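Local coordinates for vesicular integral-membrane protein VIP36 (Canis lupus familiaris, PDB 2DUR), which binds high-mannose glycans through its calcium-dependent lumenal lectin domain and takes part in sorting and transporting glycoproteins in the early secretory pathway, at residues A[70-74]-A[216-220]; A[83-88]-A[99-103]; A[106-112]-A[129-135]; A[161-167]-A[179-184]. One frame throughout, in Å; residues are numbered along the deposited sequence. Where two conformers were deposited one is given.

Interaction 1: A[70-74]-A[216-220]; sequences FKVHG and DNHDI
Strands 70-73 and 217-220 run antiparallel, their axes 4.6 Å apart at 172°, with K71-D219 and H73-N217 as hydrogen-bonded pairs and F70-I220 and V72-H218 as non-hydrogen-bonded pairs. The polar side chains of H73, N217 and D219 meet on one face of the sheet. H73 CG sits between its backbone N and carbonyl carbon (chi1 57°), which swings the imidazole across the neighbouring strand. There NE2 donates to D219 OD2 at 2.9 Å and 170°; the acceptor lies in the ring plane, whereas the donor stands well above the carboxylate. N217 CB rests over one ring face, 3.6 Å from the centroid, and K71 CE over the opposite one, each off-centre, which limits the ring's rotation. H73 O is gripped twice by one residue: N217 N reaches it at 2.8 Å and N217 ND2 at 3.1 Å, from opposite faces of the carbonyl plane. D219 OD1 forms a salt bridge with R41. On the other face V72 CG1 approaches H218 CD2 (3.9 Å), while H218 ND1 is hydrogen-bonded to T43 OG1. This face packs on I85 of strand 84-90 in the facing sheet; within its own sheet the pair lies between strands 40-43 and 165-172.

Interaction 2: A[83-88]-A[99-103]; sequences DGIALW and VFGSK. With MAN (alpha-D-mannopyranose), chain C.
F100 leans against the backbone of 83-86 from a type I' beta turn, V99 to S102, that lies over the sheet carrying strand 84-90 in this L-type lectin beta sandwich. With CG anti to the carbonyl carbon (chi1 -55°), the ring edge is put against the D83-G84 backbone. F100 CB meets A86 CB at 3.8 Å; CG comes nearest I85 C, and I85 O lies over a ring face; CD1 comes to 3.6 Å from G84 C. Farther out, CE1 stands 3.3 Å from D83 O, which approaches the ring at its edge. F112 and Y140, outside the two segments, also meet this ring. The other half of the contact is built round W88. V99 CG1 touches its CH2 at 3.7 Å, V99 O faces the indole edge beside CZ2, and S102 OG lies over one face, toward the rim, with S102 CB 3.6 Å from CZ2. S208 takes the NE1 hydrogen and also bonds to F100 O. D83, preceded by a cis peptide bond, accepts two hydrogen bonds from a mannose that D213, H142, N118 and the L214 amide also bind: mannose O6 to D83 OD1 and mannose O4 to D83 OD2, both 2.6 Å.

Interaction 3: A[106-112]-A[129-135]; sequences FHGLAIF and ISVMVNN
M132 pushes its thioether between two rings, F112 on the antiparallel strand pair 109-112 with 129-135 and F106 coming in from before the corner at G108. With CG anti to the backbone N (chi1 175°) and the chain extended beyond, SD reaches both rings at their edges in a double Met-aromatic contact: it lies 3.7 Å from F106 CZ and 3.8 Å from F112 CE2. M132 CB adds to the F112 side, and S130 OG sits at another part of that ring's edge, 3.7 Å from CD2. The F106 ring is turned over N134, whose CB comes to 3.4 Å from CE1 and whose ND2 stands over the ring centre. The amide and ring planes are nearly perpendicular, 81° apart. On the opposite face the bumps are aliphatic: I111 CG1 lies beside V131 CG1 at 3.8 Å, the side chains pointing the same way, while L109 CD1 meets V133 CG2 and I111 CG2 meets I129 CG2. L176 and L167 of the second sheet pack against this face. Six backbone hydrogen bonds join the strands in three reciprocal pairs; the side chains meet mainly through apolar and Met-aromatic contacts, with N134 ND2, placed over F106, satisfied by L138 O.

Interaction 4: A[161-167]-A[179-184]; sequences RDHDTFL and MTDLED
R161 and E183 close the open end of the 165-172/175-181 hairpin with a two-pronged, end-on salt bridge. NH2 donates to OE1 at 2.9 Å and NH1 to OE2 at 3.0 Å, both nearly straight; the oxygens lie close to the guanidinium plane, but the carboxylate is turned 45° against it. The arginine chain, bent at chi2 and chi3, brings one guanidinium face over L182 O, while NH1 has a further acceptor in D157 O. L182 O receives a short hydrogen bond of 2.6 Å from H163 NE2; L182 O lies in the imidazole plane, while NE2 stands above the plane of the L182 carbonyl. D184 CB covers one face of that imidazole, 3.7 Å from the centroid, and R161 CB lies over the other. Two waters lie between the chains. Water 1 accepts from D184 N at 2.8 Å and has D164 O and D181 OD1 as candidate acceptors; water 2 lies 2.8 Å from D184 OD2. Farther in, F166 and D181 exchange both backbone bonds, and T165 OG1 is paired with F70 O. The apolar side is formed by L182 CD2 against T165 CB (3.7 Å) and L167 CD1 against T180 CG2. R161 and the nearby acids would probably pull the ionisation of H163 in opposite directions, and the salt bridge and short bond imply a hairpin end joined largely by polar forces.

Both sheets of the lectin sandwich are represented: interactions 1 and 4 share one, where F70 N lies 3.2 Å from T165 O, and interactions 2 and 3 share the other, where L87 N lies 2.8 Å from I111 O. Across the core V72 CG2 meets I85 CD1 at 3.6 Å, L87 CD1 meets L167 CD2 at 3.5 Å, and I129 CD1 meets T180 CG2 at 3.8 Å. Interaction 2 enters the glycan pocket directly through D83, whose side chain is about 5 Å from the calcium ion held by D114, Y116, N118 and D145. The side chains of H218 in interaction 1 and F112 in interaction 3 are about 10 Å and 8 Å from that ion.

Interaction 1: A[70-74]-A[216-220]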
loop_
_atom_site.group_PDB
_atom_site.type_symbol
_atom_site.label_atom_id
_atom_site.label_comp_id
_atom_site.label_asym_id
_atom_site.label_seq_id
_atom_site.Cartn_x
_atom_site.Cartn_y
_atom_site.Cartn_z
ATOM N N PHE A 70 -0.894 -9.780 -3.889
ATOM C CA PHE A 70 0.507 -9.745 -3.432
ATOM C C PHE A 70 0.893 -11.115 -2.923
ATOM O O PHE A 70 0.047 -11.984 -2.712
ATOM C CB PHE A 70 0.670 -8.683 -2.327
ATOM C CG PHE A 70 -0.026 -9.037 -1.039
ATOM C CD1 PHE A 70 -1.394 -8.736 -0.875
ATOM C CD2 PHE A 70 0.643 -9.703 -0.003
ATOM C CE1 PHE A 70 -2.066 -9.104 0.313
ATOM C CE2 PHE A 70 -0.010 -10.050 1.198
ATOM C CZ PHE A 70 -1.396 -9.758 1.350
ATOM N N LYS A 71 2.188 -11.334 -2.713
ATOM C CA LYS A 71 2.626 -12.553 -2.065
ATOM C C LYS A 71 3.858 -12.256 -1.226
ATOM O O LYS A 71 4.848 -11.757 -1.759
ATOM C CB LYS A 71 2.944 -13.643 -3.097
ATOM C CG LYS A 71 3.021 -14.993 -2.478
ATOM C CD LYS A 71 3.358 -16.066 -3.512
ATOM C CE LYS A 71 3.711 -17.371 -2.816
ATOM N NZ LYS A 71 2.534 -18.050 -2.171
ATOM N N VAL A 72 3.766 -12.531 0.066
ATOM C CA VAL A 72 4.916 -12.430 0.957
ATOM C C VAL A 72 5.297 -13.830 1.380
ATOM O O VAL A 72 4.500 -14.560 1.984
ATOM C CB VAL A 72 4.633 -11.541 2.189
ATOM C CG1 VAL A 72 5.870 -11.488 3.096
ATOM C CG2 VAL A 72 4.219 -10.140 1.708
ATOM N N HIS A 73 6.531 -14.210 1.074
ATOM C CA HIS A 73 6.942 -15.579 1.321
ATOM C C HIS A 73 8.451 -15.684 1.428
ATOM O O HIS A 73 9.159 -14.955 0.770
ATOM C CB HIS A 73 6.412 -16.493 0.198
ATOM C CG HIS A 73 6.846 -16.094 -1.177
ATOM N ND1 HIS A 73 7.677 -16.888 -1.940
ATOM C CD2 HIS A 73 6.595 -14.987 -1.921
ATOM C CE1 HIS A 73 7.890 -16.301 -3.105
ATOM N NE2 HIS A 73 7.237 -15.151 -3.123
ATOM N N GLY A 74 8.928 -16.589 2.265
ATOM C CA GLY A 74 10.368 -16.804 2.353
ATOM C C GLY A 74 10.688 -17.969 3.248
ATOM O O GLY A 74 9.793 -18.650 3.752
ATOM N N ASP A 216 12.487 -11.493 3.239
ATOM C CA ASP A 216 11.363 -12.245 2.650
ATOM C C ASP A 216 11.265 -11.813 1.197
ATOM O O ASP A 216 11.680 -10.710 0.802
ATOM C CB ASP A 216 10.007 -11.883 3.298
ATOM C CG ASP A 216 9.511 -12.893 4.295
ATOM O OD1 ASP A 216 9.873 -14.104 4.249
ATOM O OD2 ASP A 216 8.686 -12.476 5.142
ATOM N N ASN A 217 10.676 -12.664 0.372
ATOM C CA ASN A 217 10.256 -12.203 -0.931
ATOM C C ASN A 217 9.000 -11.376 -0.733
ATOM O O ASN A 217 8.094 -11.814 -0.036
ATOM C CB ASN A 217 9.877 -13.382 -1.824
ATOM C CG ASN A 217 11.058 -14.272 -2.140
ATOM O OD1 ASN A 217 11.957 -13.874 -2.895
ATOM N ND2 ASN A 217 11.056 -15.487 -1.572
ATOM N N HIS A 218 8.982 -10.186 -1.322
ATOM C CA HIS A 218 7.788 -9.320 -1.317
ATOM C C HIS A 218 7.374 -9.103 -2.762
ATOM O O HIS A 218 7.974 -8.319 -3.470
ATOM C CB HIS A 218 8.113 -7.973 -0.613
ATOM C CG HIS A 218 8.492 -8.128 0.825
ATOM N ND1 HIS A 218 9.803 -8.056 1.267
ATOM C CD2 HIS A 218 7.736 -8.290 1.934
ATOM C CE1 HIS A 218 9.832 -8.238 2.577
ATOM N NE2 HIS A 218 8.590 -8.373 3.007
ATOM N N ASP A 219 6.335 -9.837 -3.207
ATOM C CA ASP A 219 5.896 -9.771 -4.603
ATOM C C ASP A 219 4.557 -9.041 -4.775
ATOM O O ASP A 219 3.671 -9.159 -3.934
ATOM C CB ASP A 219 5.700 -11.174 -5.196
ATOM C CG ASP A 219 6.963 -12.013 -5.178
ATOM O OD1 ASP A 219 8.060 -11.429 -5.086
ATOM O OD2 ASP A 219 6.852 -13.255 -5.283
ATOM N N ILE A 220 4.431 -8.307 -5.876
ATOM C CA ILE A 220 3.140 -7.730 -6.308
ATOM C C ILE A 220 2.795 -8.398 -7.628
ATOM O O ILE A 220 3.527 -8.245 -8.596
ATOM C CB ILE A 220 3.226 -6.197 -6.528
ATOM C CG1 ILE A 220 3.706 -5.486 -5.255
ATOM C CG2 ILE A 220 1.857 -5.617 -6.988
ATOM C CD1 ILE A 220 2.765 -5.593 -4.042
#

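Interaction 2: A[83-88]-A[99-103]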
loop_
_atom_site.group_PDB
_atom_site.type_symbol
_atom_site.label_atom_id
_atom_site.label_comp_id
_atom_site.label_asym_id
_atom_site.label_seq_id
_atom_site.Cartn_x
_atom_site.Cartn_y
_atom_site.Cartn_z
ATOM N N ASP A 83 10.835 -7.240 6.066
ATOM C CA ASP A 83 10.121 -6.450 7.074
ATOM C C ASP A 83 8.659 -6.177 6.733
ATOM O O ASP A 83 7.853 -5.871 7.627
ATOM C CB ASP A 83 10.861 -5.112 7.250
ATOM C CG ASP A 83 12.046 -5.250 8.194
ATOM O OD1 ASP A 83 13.205 -5.368 7.715
ATOM O OD2 ASP A 83 11.798 -5.300 9.416
ATOM N N GLY A 84 8.337 -6.250 5.441
ATOM C CA GLY A 84 6.971 -6.017 4.964
ATOM C C GLY A 84 6.844 -5.154 3.724
ATOM O O GLY A 84 7.830 -4.750 3.106
ATOM N N ILE A 85 5.596 -4.863 3.378
ATOM C CA ILE A 85 5.232 -4.082 2.211
ATOM C C ILE A 85 4.521 -2.813 2.663
ATOM O O ILE A 85 3.773 -2.859 3.646
ATOM C CB ILE A 85 4.255 -4.911 1.285
ATOM C CG1 ILE A 85 5.021 -6.053 0.599
ATOM C CG2 ILE A 85 3.542 -4.001 0.266
ATOM C CD1 ILE A 85 4.084 -7.056 -0.141
ATOM N N ALA A 86 4.719 -1.720 1.925
ATOM C CA ALA A 86 3.874 -0.502 2.068
ATOM C C ALA A 86 3.199 -0.208 0.740
ATOM O O ALA A 86 3.811 -0.349 -0.316
ATOM C CB ALA A 86 4.712 0.705 2.489
ATOM N N LEU A 87 1.923 0.168 0.806
ATOM C CA LEU A 87 1.166 0.662 -0.334
ATOM C C LEU A 87 0.969 2.140 -0.113
ATOM O O LEU A 87 0.669 2.541 1.001
ATOM C CB LEU A 87 -0.206 -0.020 -0.384
ATOM C CG LEU A 87 -0.114 -1.539 -0.452
ATOM C CD1 LEU A 87 -1.508 -2.158 -0.377
ATOM C CD2 LEU A 87 0.619 -1.987 -1.732
ATOM N N TRP A 88 1.108 2.928 -1.178
ATOM C CA TRP A 88 1.170 4.357 -1.074
ATOM C C TRP A 88 0.160 5.047 -1.952
ATOM O O TRP A 88 -0.082 4.634 -3.098
ATOM C CB TRP A 88 2.563 4.836 -1.506
ATOM C CG TRP A 88 3.659 4.257 -0.697
ATOM C CD1 TRP A 88 4.477 3.219 -1.044
ATOM C CD2 TRP A 88 4.067 4.677 0.608
ATOM N NE1 TRP A 88 5.374 2.956 -0.024
ATOM C CE2 TRP A 88 5.171 3.865 0.984
ATOM C CE3 TRP A 88 3.623 5.693 1.495
ATOM C CZ2 TRP A 88 5.817 3.999 2.222
ATOM C CZ3 TRP A 88 4.302 5.853 2.725
ATOM C CH2 TRP A 88 5.390 5.022 3.073
ATOM N N VAL A 99 10.985 3.575 5.252
ATOM C CA VAL A 99 9.610 3.149 5.509
ATOM C C VAL A 99 9.227 2.068 4.483
ATOM O O VAL A 99 8.744 2.373 3.395
ATOM C CB VAL A 99 8.609 4.314 5.512
ATOM C CG1 VAL A 99 7.283 3.812 6.031
ATOM C CG2 VAL A 99 9.095 5.452 6.426
ATOM N N PHE A 100 9.512 0.823 4.843
ATOM C CA PHE A 100 9.377 -0.299 3.893
ATOM C C PHE A 100 9.895 0.062 2.509
ATOM O O PHE A 100 9.272 -0.264 1.490
ATOM C CB PHE A 100 7.909 -0.756 3.852
ATOM C CG PHE A 100 7.380 -1.105 5.199
ATOM C CD1 PHE A 100 7.661 -2.341 5.780
ATOM C CD2 PHE A 100 6.661 -0.160 5.948
ATOM C CE1 PHE A 100 7.202 -2.673 7.053
ATOM C CE2 PHE A 100 6.204 -0.479 7.226
ATOM C CZ PHE A 100 6.457 -1.725 7.791
ATOM N N GLY A 101 11.061 0.695 2.456
ATOM C CA GLY A 101 11.683 0.993 1.178
ATOM C C GLY A 101 11.468 2.362 0.601
ATOM O O GLY A 101 12.176 2.721 -0.338
ATOM N N SER A 102 10.529 3.158 1.152
ATOM C CA SER A 102 10.194 4.471 0.626
ATOM C C SER A 102 10.411 5.587 1.687
ATOM O O SER A 102 10.670 5.290 2.862
ATOM C CB SER A 102 8.727 4.475 0.174
ATOM O OG SER A 102 8.371 5.664 -0.510
ATOM N N LYS A 103 10.282 6.835 1.262
ATOM C CA LYS A 103 10.632 7.995 2.110
ATOM C C LYS A 103 9.745 8.118 3.335
ATOM O O LYS A 103 8.555 7.778 3.310
ATOM C CB LYS A 103 10.606 9.313 1.305
ATOM C CG LYS A 103 9.229 9.822 0.956
ATOM C CD LYS A 103 9.214 11.089 0.056
ATOM C CE LYS A 103 9.869 12.295 0.727
ATOM N NZ LYS A 103 9.132 12.865 1.884
HETATM C C1 MAN C . 17.756 -4.536 11.207
HETATM C C2 MAN C . 17.167 -3.134 11.067
HETATM C C3 MAN C . 15.670 -3.138 11.412
HETATM C C4 MAN C . 14.917 -4.248 10.663
HETATM C C5 MAN C . 15.570 -5.565 11.047
HETATM C C6 MAN C . 14.849 -6.761 10.422
HETATM O O1 MAN C . 17.998 -4.833 12.580
HETATM O O2 MAN C . 17.327 -2.714 9.735
HETATM O O3 MAN C . 15.111 -1.862 11.137
HETATM O O4 MAN C . 13.544 -4.281 10.987
HETATM O O5 MAN C . 16.907 -5.494 10.575
HETATM O O6 MAN C . 15.032 -6.760 9.023
#

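Interaction 3: A[106-112]-A[129-135]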
loop_
_atom_site.group_PDB
_atom_site.type_symbol
_atom_site.label_atom_id
_atom_site.label_comp_id
_atom_site.label_asym_id
_atom_site.label_seq_id
_atom_site.Cartn_x
_atom_site.Cartn_y
_atom_site.Cartn_z
ATOM N N PHE A 106 6.320 11.547 4.613
ATOM C CA PHE A 106 5.586 11.594 3.332
ATOM C C PHE A 106 4.295 12.407 3.472
ATOM O O PHE A 106 3.882 12.790 4.594
ATOM C CB PHE A 106 5.282 10.158 2.860
ATOM C CG PHE A 106 4.530 9.337 3.882
ATOM C CD1 PHE A 106 3.132 9.330 3.896
ATOM C CD2 PHE A 106 5.222 8.575 4.841
ATOM C CE1 PHE A 106 2.439 8.586 4.863
ATOM C CE2 PHE A 106 4.548 7.834 5.806
ATOM C CZ PHE A 106 3.156 7.821 5.818
ATOM N N HIS A 107 3.654 12.666 2.329
ATOM C CA HIS A 107 2.380 13.399 2.284
ATOM C C HIS A 107 1.361 12.475 1.649
ATOM O O HIS A 107 1.524 12.108 0.482
ATOM C CB HIS A 107 2.500 14.678 1.458
ATOM C CG HIS A 107 3.569 15.594 1.955
ATOM N ND1 HIS A 107 3.318 16.774 2.621
ATOM C CD2 HIS A 107 4.912 15.473 1.890
ATOM C CE1 HIS A 107 4.472 17.339 2.956
ATOM N NE2 HIS A 107 5.448 16.568 2.520
ATOM N N GLY A 108 0.321 12.122 2.409
ATOM C CA GLY A 108 -0.727 11.215 1.907
ATOM C C GLY A 108 -0.951 10.018 2.795
ATOM O O GLY A 108 -0.835 10.098 4.021
ATOM N N LEU A 109 -1.267 8.900 2.143
ATOM C CA LEU A 109 -1.754 7.691 2.796
ATOM C C LEU A 109 -0.762 6.560 2.623
ATOM O O LEU A 109 -0.225 6.375 1.523
ATOM C CB LEU A 109 -3.088 7.287 2.156
ATOM C CG LEU A 109 -3.644 5.935 2.568
ATOM C CD1 LEU A 109 -4.054 5.945 4.049
ATOM C CD2 LEU A 109 -4.815 5.573 1.634
ATOM N N ALA A 110 -0.501 5.856 3.714
ATOM C CA ALA A 110 0.245 4.584 3.697
ATOM C C ALA A 110 -0.597 3.480 4.273
ATOM O O ALA A 110 -1.317 3.686 5.251
ATOM C CB ALA A 110 1.532 4.704 4.519
ATOM N N ILE A 111 -0.528 2.304 3.640
ATOM C CA ILE A 111 -1.046 1.087 4.219
ATOM C C ILE A 111 0.179 0.180 4.390
ATOM O O ILE A 111 0.845 -0.200 3.406
ATOM C CB ILE A 111 -2.130 0.416 3.335
ATOM C CG1 ILE A 111 -3.219 1.443 2.922
ATOM C CG2 ILE A 111 -2.718 -0.825 4.049
ATOM C CD1 ILE A 111 -2.980 2.099 1.576
ATOM N N PHE A 112 0.473 -0.173 5.636
ATOM C CA PHE A 112 1.653 -0.992 5.922
ATOM C C PHE A 112 1.235 -2.419 6.191
ATOM O O PHE A 112 0.328 -2.644 6.979
ATOM C CB PHE A 112 2.337 -0.483 7.194
ATOM C CG PHE A 112 2.771 0.949 7.135
ATOM C CD1 PHE A 112 3.492 1.440 6.045
ATOM C CD2 PHE A 112 2.430 1.811 8.172
ATOM C CE1 PHE A 112 3.919 2.780 6.009
ATOM C CE2 PHE A 112 2.880 3.127 8.172
ATOM C CZ PHE A 112 3.593 3.617 7.081
ATOM N N ILE A 129 -1.433 -5.132 9.793
ATOM C CA ILE A 129 -1.722 -4.212 8.705
ATOM C C ILE A 129 -2.269 -2.945 9.336
ATOM O O ILE A 129 -3.206 -2.991 10.117
ATOM C CB ILE A 129 -2.816 -4.780 7.738
ATOM C CG1 ILE A 129 -2.293 -6.055 7.056
ATOM C CG2 ILE A 129 -3.237 -3.738 6.698
ATOM C CD1 ILE A 129 -3.324 -6.699 6.119
ATOM N N SER A 130 -1.695 -1.802 8.990
ATOM C CA SER A 130 -2.168 -0.544 9.583
ATOM C C SER A 130 -2.179 0.571 8.552
ATOM O O SER A 130 -1.621 0.429 7.474
ATOM C CB SER A 130 -1.326 -0.172 10.811
ATOM O OG SER A 130 0.021 0.105 10.453
ATOM N N VAL A 131 -2.874 1.663 8.860
ATOM C CA VAL A 131 -2.865 2.815 7.970
ATOM C C VAL A 131 -2.268 4.030 8.708
ATOM O O VAL A 131 -2.384 4.138 9.924
ATOM C CB VAL A 131 -4.267 3.154 7.432
ATOM C CG1 VAL A 131 -4.699 2.096 6.405
ATOM C CG2 VAL A 131 -5.296 3.280 8.591
ATOM N N MET A 132 -1.690 4.933 7.935
ATOM C CA MET A 132 -1.091 6.164 8.447
ATOM C C MET A 132 -1.389 7.270 7.448
ATOM O O MET A 132 -1.283 7.057 6.245
ATOM C CB MET A 132 0.425 5.965 8.635
ATOM C CG MET A 132 1.155 7.247 9.067
ATOM S SD MET A 132 2.869 6.768 9.396
ATOM C CE MET A 132 3.556 8.394 9.734
ATOM N N VAL A 133 -1.785 8.433 7.952
ATOM C CA VAL A 133 -2.020 9.607 7.102
ATOM C C VAL A 133 -1.053 10.682 7.561
ATOM O O VAL A 133 -0.920 10.907 8.756
ATOM C CB VAL A 133 -3.464 10.097 7.219
ATOM C CG1 VAL A 133 -3.662 11.456 6.545
ATOM C CG2 VAL A 133 -4.393 9.035 6.600
ATOM N N ASN A 134 -0.396 11.320 6.596
ATOM C CA ASN A 134 0.735 12.222 6.923
ATOM C C ASN A 134 0.698 13.454 6.066
ATOM O O ASN A 134 0.312 13.390 4.890
ATOM C CB ASN A 134 2.032 11.435 6.655
ATOM C CG ASN A 134 3.245 11.949 7.449
ATOM O OD1 ASN A 134 3.223 13.039 8.021
ATOM N ND2 ASN A 134 4.299 11.144 7.474
ATOM N N ASN A 135 1.111 14.563 6.704
ATOM C CA ASN A 135 1.163 15.907 6.125
ATOM C C ASN A 135 2.607 16.361 5.917
ATOM O O ASN A 135 2.824 17.543 5.665
ATOM C CB ASN A 135 0.432 16.942 7.040
ATOM C CG ASN A 135 1.122 17.148 8.427
ATOM O OD1 ASN A 135 1.875 16.276 8.905
ATOM N ND2 ASN A 135 0.851 18.323 9.077
#

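Interaction 4: A[161-167]-A[179-184]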
loop_
_atom_site.group_PDB
_atom_site.type_symbol
_atom_site.label_atom_id
_atom_site.label_comp_id
_atom_site.label_asym_id
_atom_site.label_seq_id
_atom_site.Cartn_x
_atom_site.Cartn_y
_atom_site.Cartn_z
ATOM N N ARG A 161 1.251 -18.363 2.602
ATOM C CA ARG A 161 -0.014 -19.072 2.396
ATOM C C ARG A 161 0.021 -19.968 1.151
ATOM O O ARG A 161 0.716 -19.676 0.185
ATOM C CB ARG A 161 -1.178 -18.076 2.312
ATOM C CG ARG A 161 -1.273 -17.096 3.494
ATOM C CD ARG A 161 -1.358 -17.793 4.856
ATOM N NE ARG A 161 -2.514 -18.703 4.925
ATOM C CZ ARG A 161 -3.706 -18.396 5.450
ATOM N NH1 ARG A 161 -3.947 -17.199 5.996
ATOM N NH2 ARG A 161 -4.679 -19.304 5.441
ATOM N N ASP A 162 -0.783 -21.035 1.154
ATOM C CA ASP A 162 -0.812 -21.974 0.015
ATOM C C ASP A 162 -1.768 -21.611 -1.123
ATOM O O ASP A 162 -1.991 -22.409 -2.044
ATOM C CB ASP A 162 -1.084 -23.389 0.506
ATOM C CG ASP A 162 0.033 -23.918 1.388
ATOM O OD1 ASP A 162 1.199 -23.492 1.197
ATOM O OD2 ASP A 162 -0.255 -24.755 2.274
ATOM N N HIS A 163 -2.314 -20.402 -1.069
ATOM C CA HIS A 163 -3.290 -19.922 -2.026
ATOM C C HIS A 163 -3.082 -18.419 -2.157
ATOM O O HIS A 163 -2.380 -17.822 -1.320
ATOM C CB HIS A 163 -4.709 -20.220 -1.504
ATOM C CG HIS A 163 -4.902 -19.873 -0.058
ATOM N ND1 HIS A 163 -4.914 -20.819 0.942
ATOM C CD2 HIS A 163 -5.073 -18.675 0.558
ATOM C CE1 HIS A 163 -5.087 -20.228 2.109
ATOM N NE2 HIS A 163 -5.187 -18.924 1.905
ATOM N N ASP A 164 -3.680 -17.816 -3.178
ATOM C CA ASP A 164 -3.518 -16.377 -3.431
ATOM C C ASP A 164 -4.020 -15.522 -2.266
ATOM O O ASP A 164 -4.994 -15.870 -1.600
ATOM C CB ASP A 164 -4.194 -15.965 -4.739
ATOM C CG ASP A 164 -3.552 -16.597 -5.960
ATOM O OD1 ASP A 164 -2.372 -16.990 -5.898
ATOM O OD2 ASP A 164 -4.240 -16.669 -6.998
ATOM N N THR A 165 -3.311 -14.417 -2.024
ATOM C CA THR A 165 -3.649 -13.446 -0.974
ATOM C C THR A 165 -3.858 -12.070 -1.606
ATOM O O THR A 165 -3.074 -11.616 -2.474
ATOM C CB THR A 165 -2.528 -13.361 0.103
ATOM O OG1 THR A 165 -1.256 -13.148 -0.546
ATOM C CG2 THR A 165 -2.483 -14.619 0.948
ATOM N N PHE A 166 -4.933 -11.402 -1.178
ATOM C CA PHE A 166 -5.322 -10.113 -1.758
ATOM C C PHE A 166 -5.653 -9.104 -0.680
ATOM O O PHE A 166 -6.067 -9.476 0.441
ATOM C CB PHE A 166 -6.587 -10.228 -2.632
ATOM C CG PHE A 166 -6.500 -11.262 -3.708
ATOM C CD1 PHE A 166 -6.824 -12.595 -3.421
ATOM C CD2 PHE A 166 -6.195 -10.890 -5.010
ATOM C CE1 PHE A 166 -6.771 -13.576 -4.420
ATOM C CE2 PHE A 166 -6.127 -11.873 -6.025
ATOM C CZ PHE A 166 -6.430 -13.213 -5.709
ATOM N N LEU A 167 -5.457 -7.831 -1.043
ATOM C CA LEU A 167 -5.867 -6.683 -0.198
ATOM C C LEU A 167 -6.747 -5.748 -0.994
ATOM O O LEU A 167 -6.532 -5.554 -2.177
ATOM C CB LEU A 167 -4.613 -5.919 0.285
ATOM C CG LEU A 167 -4.828 -5.029 1.511
ATOM C CD1 LEU A 167 -4.876 -5.900 2.719
ATOM C CD2 LEU A 167 -3.675 -4.045 1.616
ATOM N N MET A 179 -9.699 -4.200 3.423
ATOM C CA MET A 179 -10.212 -5.563 3.587
ATOM C C MET A 179 -9.176 -6.564 3.090
ATOM O O MET A 179 -8.325 -6.218 2.286
ATOM C CB MET A 179 -11.520 -5.722 2.813
ATOM C CG MET A 179 -12.529 -4.659 3.179
ATOM S SD MET A 179 -14.065 -4.747 2.240
ATOM C CE MET A 179 -13.511 -4.219 0.617
ATOM N N THR A 180 -9.266 -7.802 3.559
ATOM C CA THR A 180 -8.300 -8.817 3.150
ATOM C C THR A 180 -9.040 -10.020 2.559
ATOM O O THR A 180 -10.223 -10.261 2.870
ATOM C CB THR A 180 -7.447 -9.289 4.332
ATOM O OG1 THR A 180 -8.280 -9.872 5.328
ATOM C CG2 THR A 180 -6.682 -8.110 4.986
ATOM N N ASP A 181 -8.322 -10.762 1.723
ATOM C CA ASP A 181 -8.804 -12.062 1.209
ATOM C C ASP A 181 -7.619 -13.008 1.304
ATOM O O ASP A 181 -6.823 -13.100 0.378
ATOM C CB ASP A 181 -9.336 -11.914 -0.214
ATOM C CG ASP A 181 -9.661 -13.270 -0.890
ATOM O OD1 ASP A 181 -9.655 -14.318 -0.215
ATOM O OD2 ASP A 181 -9.871 -13.235 -2.117
ATOM N N LEU A 182 -7.513 -13.670 2.447
ATOM C CA LEU A 182 -6.324 -14.463 2.780
ATOM C C LEU A 182 -6.571 -15.947 3.008
ATOM O O LEU A 182 -5.610 -16.704 3.131
ATOM C CB LEU A 182 -5.622 -13.895 4.018
ATOM C CG LEU A 182 -5.371 -12.382 4.058
ATOM C CD1 LEU A 182 -4.885 -11.985 5.455
ATOM C CD2 LEU A 182 -4.401 -11.932 2.975
ATOM N N GLU A 183 -7.844 -16.345 3.030
ATOM C CA GLU A 183 -8.275 -17.677 3.489
ATOM C C GLU A 183 -8.843 -18.554 2.375
ATOM O O GLU A 183 -9.406 -19.631 2.659
ATOM C CB GLU A 183 -9.330 -17.530 4.593
ATOM C CG GLU A 183 -8.882 -16.788 5.835
ATOM C CD GLU A 183 -7.557 -17.274 6.387
ATOM O OE1 GLU A 183 -7.311 -18.506 6.420
ATOM O OE2 GLU A 183 -6.748 -16.414 6.804
ATOM N N ASP A 184 -8.700 -18.096 1.132
ATOM C CA ASP A 184 -9.143 -18.812 -0.070
ATOM C C ASP A 184 -10.668 -18.966 -0.109
ATOM O O ASP A 184 -11.196 -19.967 -0.617
ATOM C CB ASP A 184 -8.437 -20.176 -0.195
ATOM C CG ASP A 184 -8.346 -20.657 -1.629
ATOM O OD1 ASP A 184 -8.226 -21.891 -1.835
ATOM O OD2 ASP A 184 -8.404 -19.839 -2.565
HETATM O O HOH W 1 -7.430 -16.005 -0.152
HETATM O O HOH W 2 -7.359 -17.316 -3.143
#